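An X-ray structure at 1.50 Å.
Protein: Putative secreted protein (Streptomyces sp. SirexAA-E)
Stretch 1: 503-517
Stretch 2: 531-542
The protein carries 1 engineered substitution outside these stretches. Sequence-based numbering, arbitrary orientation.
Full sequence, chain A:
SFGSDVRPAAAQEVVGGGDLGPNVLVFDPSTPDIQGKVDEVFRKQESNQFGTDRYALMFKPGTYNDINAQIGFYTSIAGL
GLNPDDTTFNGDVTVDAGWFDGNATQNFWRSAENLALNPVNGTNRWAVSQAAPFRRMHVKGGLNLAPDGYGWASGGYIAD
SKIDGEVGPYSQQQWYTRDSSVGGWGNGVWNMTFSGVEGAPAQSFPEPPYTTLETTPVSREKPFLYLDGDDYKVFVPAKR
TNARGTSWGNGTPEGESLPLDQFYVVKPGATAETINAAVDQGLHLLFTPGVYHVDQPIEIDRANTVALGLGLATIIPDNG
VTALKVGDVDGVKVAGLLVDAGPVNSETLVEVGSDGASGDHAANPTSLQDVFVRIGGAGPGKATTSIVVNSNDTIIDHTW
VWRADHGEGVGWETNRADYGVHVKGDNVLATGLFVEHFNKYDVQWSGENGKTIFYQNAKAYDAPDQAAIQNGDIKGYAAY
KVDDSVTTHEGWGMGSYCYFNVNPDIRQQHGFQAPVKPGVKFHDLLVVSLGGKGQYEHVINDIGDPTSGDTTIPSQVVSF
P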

ATOM      1  N   ASN A 503     -18.087 -21.495   4.390  1.00 15.41           N
ATOM      2  CA  ASN A 503     -19.534 -21.667   4.286  1.00 15.20           C
ATOM      3  C   ASN A 503     -20.101 -20.872   3.110  1.00 14.40           C
ATOM      4  O   ASN A 503     -20.494 -19.706   3.259  1.00 15.28           O
ATOM      5  CB  ASN A 503     -20.226 -21.253   5.589  1.00 15.11           C
ATOM      6  CG  ASN A 503     -21.686 -21.684   5.642  1.00 16.72           C
ATOM      7  OD1 ASN A 503     -22.338 -21.859   4.609  1.00 17.05           O
ATOM      8  ND2 ASN A 503     -22.206 -21.849   6.851  1.00 17.54           N
ATOM      9  N   PRO A 504     -20.146 -21.502   1.930  1.00 14.48           N
ATOM     10  CA  PRO A 504     -20.543 -20.764   0.725  1.00 13.71           C
ATOM     11  C   PRO A 504     -22.037 -20.473   0.633  1.00 13.70           C
ATOM     12  O   PRO A 504     -22.465 -19.877  -0.358  1.00 15.51           O
ATOM     13  CB  PRO A 504     -20.090 -21.686  -0.419  1.00 16.91           C
ATOM     14  CG  PRO A 504     -20.034 -23.044   0.190  1.00 17.68           C
ATOM     15  CD  PRO A 504     -19.610 -22.837   1.616  1.00 16.00           C
ATOM     16  N   ASP A 505     -22.816 -20.856   1.642  1.00 13.67           N
ATOM     17  CA  ASP A 505     -24.228 -20.477   1.675  1.00 13.86           C
ATOM     18  C   ASP A 505     -24.445 -19.072   2.237  1.00 13.80           C
ATOM     19  O   ASP A 505     -25.559 -18.543   2.204  1.00 14.62           O
ATOM     20  CB  ASP A 505     -25.041 -21.478   2.488  1.00 17.31           C
ATOM     21  CG  ASP A 505     -25.066 -22.844   1.855  1.00 21.64           C
ATOM     22  OD1 ASP A 505     -24.961 -22.918   0.612  1.00 22.19           O
ATOM     23  OD2 ASP A 505     -25.193 -23.838   2.597  1.00 27.51           O
ATOM     24  N   ILE A 506     -23.376 -18.468   2.743  1.00 13.40           N
ATOM     25  CA  ILE A 506     -23.454 -17.142   3.345  1.00 13.10           C
ATOM     26  C   ILE A 506     -23.848 -16.060   2.337  1.00 13.18           C
ATOM     27  O   ILE A 506     -23.546 -16.149   1.137  1.00 13.58           O
ATOM     28  CB  ILE A 506     -22.105 -16.804   4.042  1.00 14.13           C
ATOM     29  CG1 ILE A 506     -22.025 -17.582   5.361  1.00 14.86           C
ATOM     30  CG2 ILE A 506     -21.931 -15.296   4.316  1.00 15.31           C
ATOM     31  CD1 ILE A 506     -20.694 -17.498   6.066  1.00 15.63           C
ATOM     32  N   ARG A 507     -24.573 -15.066   2.836  1.00 11.95           N
ATOM     33  CA  ARG A 507     -24.923 -13.866   2.088  1.00 12.07           C
ATOM     34  C   ARG A 507     -24.314 -12.627   2.743  1.00 14.26           C
ATOM     35  O   ARG A 507     -24.357 -12.470   3.969  1.00 14.55           O
ATOM     36  CB  ARG A 507     -26.443 -13.708   2.005  1.00 13.56           C
ATOM     37  CG  ARG A 507     -27.101 -14.769   1.144  1.00 13.40           C
ATOM     38  CD  ARG A 507     -26.604 -14.681  -0.294  1.00 13.11           C
ATOM     39  NE  ARG A 507     -27.230 -15.672  -1.169  1.00 14.22           N
ATOM     40  CZ  ARG A 507     -26.675 -16.825  -1.537  1.00 13.55           C
ATOM     41  NH1 ARG A 507     -25.455 -17.162  -1.123  1.00 13.74           N
ATOM     42  NH2 ARG A 507     -27.340 -17.642  -2.349  1.00 13.78           N
ATOM     43  N   GLN A 508     -23.758 -11.756   1.909  1.00 12.00           N
ATOM     44  CA  GLN A 508     -23.212 -10.470   2.331  1.00 12.30           C
ATOM     45  C   GLN A 508     -24.175  -9.416   1.805  1.00 13.55           C
ATOM     46  O   GLN A 508     -24.367  -9.331   0.599  1.00 14.33           O
ATOM     47  CB  GLN A 508     -21.802 -10.272   1.762  1.00 12.59           C
ATOM     48  CG  GLN A 508     -21.183  -8.892   1.996  1.00 13.45           C
ATOM     49  CD  GLN A 508     -20.615  -8.714   3.398  1.00 13.39           C
ATOM     50  OE1 GLN A 508     -20.246  -9.685   4.071  1.00 13.94           O
ATOM     51  NE2 GLN A 508     -20.536  -7.465   3.844  1.00 14.85           N
ATOM     52  N   GLN A 509     -24.819  -8.640   2.675  1.00 12.31           N
ATOM     53  CA  GLN A 509     -25.876  -7.757   2.178  1.00 12.23           C
ATOM     54  C   GLN A 509     -25.348  -6.746   1.158  1.00 13.16           C
ATOM     55  O   GLN A 509     -25.987  -6.493   0.132  1.00 14.80           O
ATOM     56  CB  GLN A 509     -26.562  -7.028   3.332  1.00 15.42           C
ATOM     57  CG  GLN A 509     -27.873  -6.380   2.955  1.00 20.28           C
ATOM     58  CD  GLN A 509     -28.813  -6.237   4.150  1.00 25.74           C
ATOM     59  OE1 GLN A 509     -28.901  -7.119   5.007  1.00 28.83           O
ATOM     60  NE2 GLN A 509     -29.518  -5.129   4.204  1.00 28.67           N
ATOM     61  N   HIS A 510     -24.173  -6.183   1.425  1.00 13.29           N
ATOM     62  CA  HIS A 510     -23.596  -5.191   0.525  1.00 13.40           C
ATOM     63  C   HIS A 510     -22.095  -5.042   0.738  1.00 12.36           C
ATOM     64  O   HIS A 510     -21.552  -5.447   1.773  1.00 13.36           O
ATOM     65  CB  HIS A 510     -24.280  -3.832   0.718  1.00 13.36           C
ATOM     66  CG  HIS A 510     -24.440  -3.433   2.155  1.00 13.64           C
ATOM     67  ND1 HIS A 510     -25.649  -3.036   2.685  1.00 14.86           N
ATOM     68  CD2 HIS A 510     -23.549  -3.390   3.176  1.00 14.68           C
ATOM     69  CE1 HIS A 510     -25.494  -2.748   3.968  1.00 15.69           C
ATOM     70  NE2 HIS A 510     -24.230  -2.960   4.292  1.00 15.31           N
ATOM     71  N   GLY A 511     -21.419  -4.466  -0.250  1.00 12.86           N
ATOM     72  CA  GLY A 511     -20.020  -4.112  -0.092  1.00 13.10           C
ATOM     73  C   GLY A 511     -19.868  -2.763   0.598  1.00 11.90           C
ATOM     74  O   GLY A 511     -18.890  -2.529   1.315  1.00 12.50           O
ATOM     75  N   PHE A 512     -20.850  -1.887   0.390  1.00 12.34           N
ATOM     76  CA  PHE A 512     -20.772  -0.487   0.798  1.00 11.91           C
ATOM     77  C   PHE A 512     -22.031  -0.081   1.546  1.00 11.43           C
ATOM     78  O   PHE A 512     -23.122  -0.550   1.224  1.00 13.99           O
ATOM     79  CB  PHE A 512     -20.564   0.397  -0.434  1.00 11.93           C
ATOM     80  CG  PHE A 512     -19.383  -0.016  -1.252  1.00 11.14           C
ATOM     81  CD1 PHE A 512     -19.499  -1.007  -2.215  1.00 12.74           C
ATOM     82  CD2 PHE A 512     -18.138   0.542  -1.014  1.00 12.32           C
ATOM     83  CE1 PHE A 512     -18.395  -1.421  -2.944  1.00 13.23           C
ATOM     84  CE2 PHE A 512     -17.037   0.139  -1.739  1.00 13.71           C
ATOM     85  CZ  PHE A 512     -17.161  -0.848  -2.703  1.00 14.21           C
ATOM     86  N   GLN A 513     -21.876   0.784   2.544  1.00 11.11           N
ATOM     87  CA  GLN A 513     -23.007   1.280   3.324  1.00 11.86           C
ATOM     88  C   GLN A 513     -22.779   2.761   3.592  1.00 12.55           C
ATOM     89  O   GLN A 513     -21.684   3.153   4.011  1.00 13.84           O
ATOM     90  CB  GLN A 513     -23.170   0.507   4.647  1.00 13.00           C
ATOM     91  CG  GLN A 513     -24.379   0.958   5.470  1.00 14.77           C
ATOM     92  CD  GLN A 513     -24.443   0.334   6.860  1.00 19.13           C
ATOM     93  OE1 GLN A 513     -23.432  -0.107   7.415  1.00 21.00           O
ATOM     94  NE2 GLN A 513     -25.638   0.305   7.430  1.00 24.04           N
ATOM     95  N   ALA A 514     -23.794   3.584   3.330  1.00 12.78           N
ATOM     96  CA  ALA A 514     -23.652   5.033   3.472  1.00 13.50           C
ATOM     97  C   ALA A 514     -25.012   5.693   3.625  1.00 15.78           C
ATOM     98  O   ALA A 514     -26.022   5.138   3.196  1.00 16.85           O
ATOM     99  CB  ALA A 514     -22.910   5.627   2.262  1.00 15.55           C
ATOM    100  N   PRO A 515     -25.049   6.881   4.245  1.00 15.95           N
ATOM    101  CA  PRO A 515     -26.318   7.610   4.236  1.00 17.02           C
ATOM    102  C   PRO A 515     -26.668   8.070   2.825  1.00 18.72           C
ATOM    103  O   PRO A 515     -25.775   8.203   1.981  1.00 18.90           O
ATOM    104  CB  PRO A 515     -26.047   8.799   5.161  1.00 18.86           C
ATOM    105  CG  PRO A 515     -24.561   9.008   5.074  1.00 17.78           C
ATOM    106  CD  PRO A 515     -23.989   7.614   4.964  1.00 16.89           C
ATOM    107  N   VAL A 516     -27.953   8.289   2.575  1.00 17.40           N
ATOM    108  CA  VAL A 516     -28.402   8.836   1.306  1.00 18.81           C
ATOM    109  C   VAL A 516     -28.573  10.346   1.467  1.00 18.20           C
ATOM    110  O   VAL A 516     -29.600  10.817   1.960  1.00 19.76           O
ATOM    111  CB  VAL A 516     -29.715   8.174   0.834  1.00 18.42           C
ATOM    112  CG1 VAL A 516     -30.126   8.724  -0.512  1.00 21.10           C
ATOM    113  CG2 VAL A 516     -29.530   6.665   0.751  1.00 19.53           C
ATOM    114  N   LYS A 517     -27.534  11.079   1.072  1.00 17.85           N
ATOM    115  CA  LYS A 517     -27.431  12.524   1.258  1.00 17.71           C
ATOM    116  C   LYS A 517     -26.742  13.116   0.034  1.00 18.84           C
ATOM    117  O   LYS A 517     -25.871  12.472  -0.554  1.00 17.79           O
ATOM    118  CB  LYS A 517     -26.636  12.873   2.530  1.00 18.30           C
ATOM    119  CG  LYS A 517     -27.264  12.420   3.848  1.00 18.84           C
ATOM    120  CD  LYS A 517     -26.355  12.761   5.037  1.00 18.07           C
ATOM    121  CE  LYS A 517     -26.960  12.314   6.363  1.00 17.43           C
ATOM    122  NZ  LYS A 517     -26.096  12.666   7.528  1.00 19.09           N
ATOM    123  N   GLY A 531     -16.250 -17.238  -7.756  1.00 14.12           N
ATOM    124  CA  GLY A 531     -16.619 -18.625  -7.996  1.00 14.77           C
ATOM    125  C   GLY A 531     -17.864 -19.103  -7.261  1.00 15.44           C
ATOM    126  O   GLY A 531     -17.998 -20.290  -6.958  1.00 17.77           O
ATOM    127  N   GLY A 532     -18.776 -18.183  -6.960  1.00 13.43           N
ATOM    128  CA  GLY A 532     -20.026 -18.535  -6.306  1.00 14.07           C
ATOM    129  C   GLY A 532     -19.908 -18.928  -4.840  1.00 13.07           C
ATOM    130  O   GLY A 532     -20.832 -19.518  -4.276  1.00 14.20           O
ATOM    131  N   LYS A 533     -18.779 -18.611  -4.214  1.00 13.53           N
ATOM    132  CA  LYS A 533     -18.594 -18.915  -2.800  1.00 13.06           C
ATOM    133  C   LYS A 533     -19.185 -17.780  -1.969  1.00 12.77           C
ATOM    134  O   LYS A 533     -18.498 -16.799  -1.632  1.00 13.54           O
ATOM    135  CB  LYS A 533     -17.113 -19.128  -2.483  1.00 16.36           C
ATOM    136  CG  LYS A 533     -16.475 -20.257  -3.292  1.00 19.24           C
ATOM    137  CD  LYS A 533     -17.010 -21.604  -2.850  1.00 23.30           C
ATOM    138  CE  LYS A 533     -16.363 -22.757  -3.610  1.00 26.50           C
ATOM    139  NZ  LYS A 533     -16.991 -24.044  -3.212  1.00 32.00           N
ATOM    140  N   GLY A 534     -20.465 -17.934  -1.635  1.00 13.65           N
ATOM    141  CA  GLY A 534     -21.263 -16.858  -1.072  1.00 13.02           C
ATOM    142  C   GLY A 534     -21.723 -15.919  -2.176  1.00 12.37           C
ATOM    143  O   GLY A 534     -21.268 -16.027  -3.317  1.00 14.08           O
ATOM    144  N   GLN A 535     -22.626 -14.998  -1.847  1.00 11.67           N
ATOM    145  CA  GLN A 535     -23.073 -13.978  -2.800  1.00 11.58           C
ATOM    146  C   GLN A 535     -23.338 -12.667  -2.073  1.00 12.33           C
ATOM    147  O   GLN A 535     -23.623 -12.673  -0.865  1.00 13.72           O
ATOM    148  CB  GLN A 535     -24.362 -14.394  -3.532  1.00 12.96           C
ATOM    149  CG  GLN A 535     -24.343 -15.755  -4.248  1.00 12.90           C
ATOM    150  CD  GLN A 535     -23.580 -15.750  -5.568  1.00 13.93           C
ATOM    151  OE1 GLN A 535     -23.099 -14.718  -6.023  1.00 13.19           O
ATOM    152  NE2 GLN A 535     -23.488 -16.917  -6.194  1.00 15.19           N
ATOM    153  N   TYR A 536     -23.290 -11.560  -2.820  1.00 12.61           N
ATOM    154  CA  TYR A 536     -23.786 -10.266  -2.349  1.00 12.52           C
ATOM    155  C   TYR A 536     -25.266 -10.122  -2.663  1.00 12.87           C
ATOM    156  O   TYR A 536     -25.729 -10.577  -3.713  1.00 13.95           O
ATOM    157  CB  TYR A 536     -23.026  -9.104  -2.997  1.00 12.80           C
ATOM    158  CG  TYR A 536     -21.599  -8.981  -2.541  1.00 11.60           C
ATOM    159  CD1 TYR A 536     -20.613  -9.820  -3.051  1.00 11.95           C
ATOM    160  CD2 TYR A 536     -21.227  -8.010  -1.612  1.00 12.29           C
ATOM    161  CE1 TYR A 536     -19.303  -9.714  -2.628  1.00 12.75           C
ATOM    162  CE2 TYR A 536     -19.910  -7.893  -1.181  1.00 13.17           C
ATOM    163  CZ  TYR A 536     -18.952  -8.751  -1.698  1.00 12.53           C
ATOM    164  OH  TYR A 536     -17.638  -8.654  -1.287  1.00 12.74           O
ATOM    165  N   GLU A 537     -26.006  -9.487  -1.763  1.00 13.51           N
ATOM    166  CA  GLU A 537     -27.414  -9.198  -2.017  1.00 13.67           C
ATOM    167  C   GLU A 537     -27.566  -7.907  -2.813  1.00 12.21           C
ATOM    168  O   GLU A 537     -28.516  -7.750  -3.590  1.00 14.17           O
ATOM    169  CB  GLU A 537     -28.182  -9.113  -0.693  1.00 14.26           C
ATOM    170  CG  GLU A 537     -28.163 -10.432   0.056  1.00 16.61           C
ATOM    171  CD  GLU A 537     -28.983 -10.421   1.326  1.00 21.56           C
ATOM    172  OE1 GLU A 537     -28.991  -9.393   2.031  1.00 23.85           O
ATOM    173  OE2 GLU A 537     -29.612 -11.458   1.621  1.00 24.99           O
ATOM    174  N   HIS A 538     -26.631  -6.983  -2.596  1.00 13.28           N
ATOM    175  CA  HIS A 538     -26.643  -5.665  -3.223  1.00 13.10           C
ATOM    176  C   HIS A 538     -25.219  -5.136  -3.316  1.00 13.43           C
ATOM    177  O   HIS A 538     -24.290  -5.732  -2.769  1.00 13.92           O
ATOM    178  CB  HIS A 538     -27.513  -4.680  -2.431  1.00 13.85           C
ATOM    179  CG  HIS A 538     -28.965  -5.048  -2.400  1.00 17.61           C
ATOM    180  ND1 HIS A 538     -29.777  -4.956  -3.510  1.00 18.45           N
ATOM    181  CD2 HIS A 538     -29.748  -5.516  -1.397  1.00 19.98           C
ATOM    182  CE1 HIS A 538     -30.999  -5.349  -3.192  1.00 19.42           C
ATOM    183  NE2 HIS A 538     -31.008  -5.692  -1.916  1.00 20.11           N
ATOM    184  N   VAL A 539     -25.055  -4.005  -3.996  1.00 12.82           N
ATOM    185  CA  VAL A 539     -23.760  -3.336  -4.079  1.00 12.00           C
ATOM    186  C   VAL A 539     -23.558  -2.371  -2.904  1.00 12.39           C
ATOM    187  O   VAL A 539     -22.580  -2.473  -2.156  1.00 12.24           O
ATOM    188  CB  VAL A 539     -23.623  -2.568  -5.410  1.00 12.49           C
ATOM    189  CG1 VAL A 539     -22.328  -1.768  -5.443  1.00 13.27           C
ATOM    190  CG2 VAL A 539     -23.675  -3.543  -6.584  1.00 12.38           C
ATOM    191  N   ILE A 540     -24.480  -1.428  -2.755  1.00 12.67           N
ATOM    192  CA  ILE A 540     -24.401  -0.431  -1.694  1.00 12.01           C
ATOM    193  C   ILE A 540     -25.776  -0.278  -1.050  1.00 13.53           C
ATOM    194  O   ILE A 540     -26.777  -0.173  -1.752  1.00 14.58           O
ATOM    195  CB  ILE A 540     -23.888   0.947  -2.237  1.00 12.44           C
ATOM    196  CG1 ILE A 540     -23.884   1.999  -1.119  1.00 13.67           C
ATOM    197  CG2 ILE A 540     -24.707   1.391  -3.459  1.00 15.00           C
ATOM    198  CD1 ILE A 540     -23.084   3.265  -1.460  1.00 15.03           C
ATOM    199  N   ASN A 541     -25.824  -0.294   0.280  1.00 13.88           N
ATOM    200  CA  ASN A 541     -27.097  -0.269   0.997  1.00 15.18           C
ATOM    201  C   ASN A 541     -28.023  -1.374   0.475  1.00 16.92           C
ATOM    202  O   ASN A 541     -27.685  -2.553   0.567  1.00 17.85           O
ATOM    203  CB  ASN A 541     -27.763   1.100   0.872  1.00 15.08           C
ATOM    204  CG  ASN A 541     -26.962   2.206   1.546  1.00 15.70           C
ATOM    205  OD1 ASN A 541     -25.959   1.951   2.219  1.00 15.08           O
ATOM    206  ND2 ASN A 541     -27.408   3.439   1.372  1.00 18.94           N
ATOM    207  N   ASP A 542     -29.172  -0.991  -0.086  1.00 17.35           N
ATOM    208  CA  ASP A 542     -30.093  -1.947  -0.701  1.00 18.67           C
ATOM    209  C   ASP A 542     -30.204  -1.719  -2.215  1.00 19.75           C
ATOM    210  O   ASP A 542     -31.209  -2.087  -2.854  1.00 20.80           O
ATOM    211  CB  ASP A 542     -31.469  -1.850  -0.035  1.00 23.05           C
ATOM    212  CG  ASP A 542     -32.047  -0.435  -0.069  1.00 28.75           C
ATOM    213  OD1 ASP A 542     -33.258  -0.293   0.206  1.00 33.32           O
ATOM    214  OD2 ASP A 542     -31.305   0.531  -0.368  1.00 29.42           O
TER

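The two stretches run side by side in parallel and are joined chiefly through their backbones. In the first ladder, Gln 508 lies between two residues of the partner: its N donates to Gln 535 O (2.9 Å, nearly linear), and its O accepts from Glu 537 N (2.9 Å). Farther along, Val 539 O receives both Gly 511 N (3.0 Å) and Phe 512 N (3.1 Å), and Phe 512 O accepts Asn 541 N at 2.9 Å, which bridges Phe 512 to Ile 540.

Asn 541 has the largest area covered by the other stretch, 105 Å² for the whole residue, and its side chain makes two hydrogen bonds across the contact. Its CA-to-CB bond points away from stretch 1, but the amide at its end returns and pairs with the backbone of Ala 514 as another peptide group would: Ala 514 N donates to Asn 541 OD1 and Asn 541 ND2 donates to Ala 514 O, both at 2.9 Å. Its own carbonyl is also used, since His 510 ND1 donates to Asn 541 O (3.0 Å) near the plane of the imidazole.

Weaker bonds extend the seam, among them Gly 534 N to Pro 504 O (3.1 Å) and Gln 535 N to Ile 506 O (3.3 Å). Gly 534 has a positive phi, which favours glycine, and its CA sits 3.3 Å from Ile 506 O, where a CB would be tight.

Side chains pack around this framework. On one face of the sheet, the Arg 507 guanidinium lies over Gln 535, with NH1 3.6 Å from CG, while NH1 also bonds to Ile 506 O (3.1 Å). On the other, the aliphatic part of buried Gln 508 covers a face of the Tyr 536 ring (CG to CE2, 3.6 Å). Beyond them, Phe 512 CB meets Ile 540 CG1 at 3.7 Å, an apolar contact suited to its buried setting. Altogether 929 Å² is buried, summed over both stretches.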